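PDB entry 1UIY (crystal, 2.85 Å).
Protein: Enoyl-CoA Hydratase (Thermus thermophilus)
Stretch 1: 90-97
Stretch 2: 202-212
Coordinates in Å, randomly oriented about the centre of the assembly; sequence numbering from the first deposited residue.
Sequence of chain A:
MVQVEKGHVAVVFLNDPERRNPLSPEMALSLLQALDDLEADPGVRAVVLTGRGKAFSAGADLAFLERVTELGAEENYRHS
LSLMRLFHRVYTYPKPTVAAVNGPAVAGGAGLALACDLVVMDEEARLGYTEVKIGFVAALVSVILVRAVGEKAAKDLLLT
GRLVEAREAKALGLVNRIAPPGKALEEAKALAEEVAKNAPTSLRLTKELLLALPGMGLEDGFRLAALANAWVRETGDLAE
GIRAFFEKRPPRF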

# COMPACT_ATOMS: atom_id res chain seq x y z
N VAL A 90 -10.07 -12.02 16.85
CA VAL A 90 -11.51 -11.98 16.60
C VAL A 90 -11.79 -11.53 15.17
O VAL A 90 -12.55 -12.18 14.44
CB VAL A 90 -12.20 -11.01 17.58
CG1 VAL A 90 -13.71 -11.08 17.41
CG2 VAL A 90 -11.82 -11.36 18.99
N TYR A 91 -11.18 -10.43 14.76
CA TYR A 91 -11.38 -9.91 13.42
C TYR A 91 -10.88 -10.90 12.36
O TYR A 91 -11.39 -10.96 11.25
CB TYR A 91 -10.62 -8.57 13.28
CG TYR A 91 -11.05 -7.72 12.10
CD1 TYR A 91 -10.24 -7.59 10.97
CD2 TYR A 91 -12.27 -7.05 12.12
CE1 TYR A 91 -10.63 -6.81 9.88
CE2 TYR A 91 -12.67 -6.26 11.04
CZ TYR A 91 -11.85 -6.15 9.93
OH TYR A 91 -12.28 -5.40 8.86
N THR A 92 -9.90 -11.70 12.74
CA THR A 92 -9.28 -12.66 11.85
C THR A 92 -9.86 -14.06 11.93
O THR A 92 -9.57 -14.89 11.07
CB THR A 92 -7.77 -12.69 12.16
OG1 THR A 92 -7.15 -11.57 11.52
CG2 THR A 92 -7.12 -13.97 11.71
N TYR A 93 -10.70 -14.31 12.93
CA TYR A 93 -11.30 -15.64 13.12
C TYR A 93 -11.68 -16.34 11.82
O TYR A 93 -12.33 -15.76 10.96
CB TYR A 93 -12.53 -15.55 14.03
CG TYR A 93 -12.73 -16.80 14.85
CD1 TYR A 93 -13.96 -17.47 14.87
CD2 TYR A 93 -11.69 -17.33 15.61
CE1 TYR A 93 -14.15 -18.62 15.63
CE2 TYR A 93 -11.86 -18.49 16.37
CZ TYR A 93 -13.09 -19.13 16.38
OH TYR A 93 -13.26 -20.25 17.15
N PRO A 94 -11.27 -17.61 11.68
CA PRO A 94 -11.52 -18.47 10.51
C PRO A 94 -12.99 -18.76 10.28
O PRO A 94 -13.41 -18.98 9.14
CB PRO A 94 -10.75 -19.74 10.84
CG PRO A 94 -9.69 -19.27 11.74
CD PRO A 94 -10.40 -18.31 12.64
N LYS A 95 -13.77 -18.80 11.35
CA LYS A 95 -15.20 -19.07 11.23
C LYS A 95 -15.99 -17.77 11.38
O LYS A 95 -15.51 -16.81 11.95
CB LYS A 95 -15.64 -20.08 12.29
CG LYS A 95 -14.98 -21.45 12.15
CD LYS A 95 -15.48 -22.43 13.22
CE LYS A 95 -14.77 -23.78 13.13
NZ LYS A 95 -15.20 -24.72 14.19
N PRO A 96 -17.21 -17.74 10.84
CA PRO A 96 -18.04 -16.54 10.93
C PRO A 96 -18.37 -16.22 12.39
O PRO A 96 -18.81 -17.10 13.13
CB PRO A 96 -19.29 -16.90 10.14
CG PRO A 96 -18.81 -17.95 9.19
CD PRO A 96 -17.88 -18.78 10.03
N THR A 97 -18.15 -14.98 12.79
CA THR A 97 -18.46 -14.57 14.15
C THR A 97 -19.58 -13.53 14.12
O THR A 97 -19.68 -12.74 13.17
CB THR A 97 -17.20 -13.94 14.88
OG1 THR A 97 -16.75 -12.76 14.20
CG2 THR A 97 -16.08 -14.96 14.94
N SER A 202 -16.13 -21.66 1.11
CA SER A 202 -16.46 -20.36 0.55
C SER A 202 -16.48 -19.24 1.58
O SER A 202 -16.09 -18.10 1.28
CB SER A 202 -17.80 -20.42 -0.16
OG SER A 202 -17.74 -21.32 -1.26
N LEU A 203 -16.92 -19.55 2.80
CA LEU A 203 -17.00 -18.56 3.86
C LEU A 203 -15.62 -18.07 4.30
O LEU A 203 -15.33 -16.88 4.28
CB LEU A 203 -17.76 -19.13 5.05
CG LEU A 203 -19.22 -19.52 4.81
CD1 LEU A 203 -19.78 -20.07 6.09
CD2 LEU A 203 -20.04 -18.31 4.35
N ARG A 204 -14.79 -19.01 4.72
CA ARG A 204 -13.45 -18.70 5.17
C ARG A 204 -12.76 -17.81 4.15
O ARG A 204 -12.35 -16.69 4.45
CB ARG A 204 -12.66 -20.00 5.34
CG ARG A 204 -11.38 -19.91 6.15
CD ARG A 204 -10.82 -21.30 6.33
NE ARG A 204 -11.90 -22.25 6.62
CZ ARG A 204 -11.95 -23.50 6.17
NH1 ARG A 204 -10.98 -23.98 5.41
NH2 ARG A 204 -13.00 -24.27 6.47
N LEU A 205 -12.63 -18.32 2.93
CA LEU A 205 -11.97 -17.61 1.86
C LEU A 205 -12.53 -16.20 1.63
O LEU A 205 -11.77 -15.24 1.45
CB LEU A 205 -12.04 -18.45 0.59
CG LEU A 205 -11.15 -18.04 -0.58
CD1 LEU A 205 -9.72 -17.82 -0.11
CD2 LEU A 205 -11.23 -19.11 -1.64
N THR A 206 -13.85 -16.09 1.61
CA THR A 206 -14.50 -14.80 1.42
C THR A 206 -13.96 -13.86 2.50
O THR A 206 -13.68 -12.69 2.26
CB THR A 206 -16.03 -14.92 1.57
OG1 THR A 206 -16.57 -15.70 0.51
CG2 THR A 206 -16.69 -13.54 1.56
N LYS A 207 -13.82 -14.41 3.70
CA LYS A 207 -13.31 -13.64 4.81
C LYS A 207 -11.83 -13.31 4.57
O LYS A 207 -11.40 -12.16 4.73
CB LYS A 207 -13.51 -14.43 6.11
CG LYS A 207 -14.95 -14.36 6.63
CD LYS A 207 -15.32 -15.49 7.58
CE LYS A 207 -14.44 -15.53 8.81
NZ LYS A 207 -14.53 -14.29 9.60
N GLU A 208 -11.07 -14.32 4.17
CA GLU A 208 -9.65 -14.14 3.90
C GLU A 208 -9.48 -12.97 2.92
O GLU A 208 -8.68 -12.07 3.14
CB GLU A 208 -9.07 -15.42 3.29
CG GLU A 208 -7.56 -15.37 3.11
CD GLU A 208 -6.82 -15.61 4.40
OE1 GLU A 208 -7.21 -15.02 5.45
OE2 GLU A 208 -5.83 -16.39 4.37
N LEU A 209 -10.25 -13.00 1.84
CA LEU A 209 -10.21 -11.96 0.84
C LEU A 209 -10.52 -10.57 1.38
O LEU A 209 -9.78 -9.62 1.14
CB LEU A 209 -11.19 -12.27 -0.29
CG LEU A 209 -10.78 -13.27 -1.36
CD1 LEU A 209 -11.91 -13.37 -2.37
CD2 LEU A 209 -9.49 -12.82 -2.05
N LEU A 210 -11.62 -10.46 2.12
CA LEU A 210 -12.02 -9.16 2.66
C LEU A 210 -10.99 -8.58 3.60
O LEU A 210 -11.01 -7.39 3.91
CB LEU A 210 -13.36 -9.27 3.38
CG LEU A 210 -14.52 -9.73 2.50
CD1 LEU A 210 -15.79 -9.80 3.33
CD2 LEU A 210 -14.68 -8.76 1.33
N LEU A 211 -10.07 -9.41 4.07
CA LEU A 211 -9.04 -8.94 4.97
C LEU A 211 -7.99 -8.19 4.19
O LEU A 211 -7.76 -7.00 4.42
CB LEU A 211 -8.37 -10.13 5.66
CG LEU A 211 -9.24 -10.93 6.63
CD1 LEU A 211 -8.54 -12.24 6.98
CD2 LEU A 211 -9.52 -10.10 7.88
N ALA A 212 -7.39 -8.90 3.25
CA ALA A 212 -6.31 -8.42 2.41
C ALA A 212 -6.58 -7.32 1.39
O ALA A 212 -5.75 -6.42 1.23
CB ALA A 212 -5.69 -9.59 1.69
O HOH W 1 -12.21 -12.56 8.71

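The second stretch is helical throughout, its turns held by backbone hydrogen bonds such as Lys207 N to Leu203 O (3.0 Å) and Glu208 N to Arg204 O (2.7 Å). The first begins helical, Tyr93 N bonding to Val90 O (3.2 Å), and continues as a loop through two prolines to Thr97. The two backbones come closest where Pro94 CA lies 5.7 Å from Arg204 CA; from there they diverge slightly, Pro96 CA standing 7.4 Å from Leu203 CA.

Because the CA-to-CB bonds of Tyr93, Pro94 and Lys95 all point away from the helix, this segment offers it mainly backbone, and Lys207 is well suited to meet it. Its CA-to-CB bond points toward the segment, and its long chain, with chi3 and chi4 both p, brings NZ within 3.0 Å of Tyr93 O in a weak hydrogen bond. A water extends the polar link: it accepts from Lys207 NZ (3.0 Å) and donates to Tyr91 O (3.1 Å), so one ammonium serves two carbonyls, one directly and one through solvent. The methylene CE packs 3.6 Å from both Pro94 O and Lys95 O, and Lys207 has the largest covered area of any residue here.

Apolar contacts flank this lysine one helical turn away in each direction. Leu203 CD1 meets Pro96 CG at 3.9 Å, a compact, rigid ring against a branched aliphatic chain. Leu211 CD2 reaches Tyr91 CE1 at 4.0 Å, approaching the ring obliquely, and lies 3.9 Å from Tyr91 O; leucine's branched end supplies the reach that its sideways CA-to-CB bond alone would not. The exposed Arg204 lays its aliphatic CG 3.7 Å from Pro94 O, a packing contact, with the edge of its guanidinium also near that oxygen, though no hydrogen bond joins them.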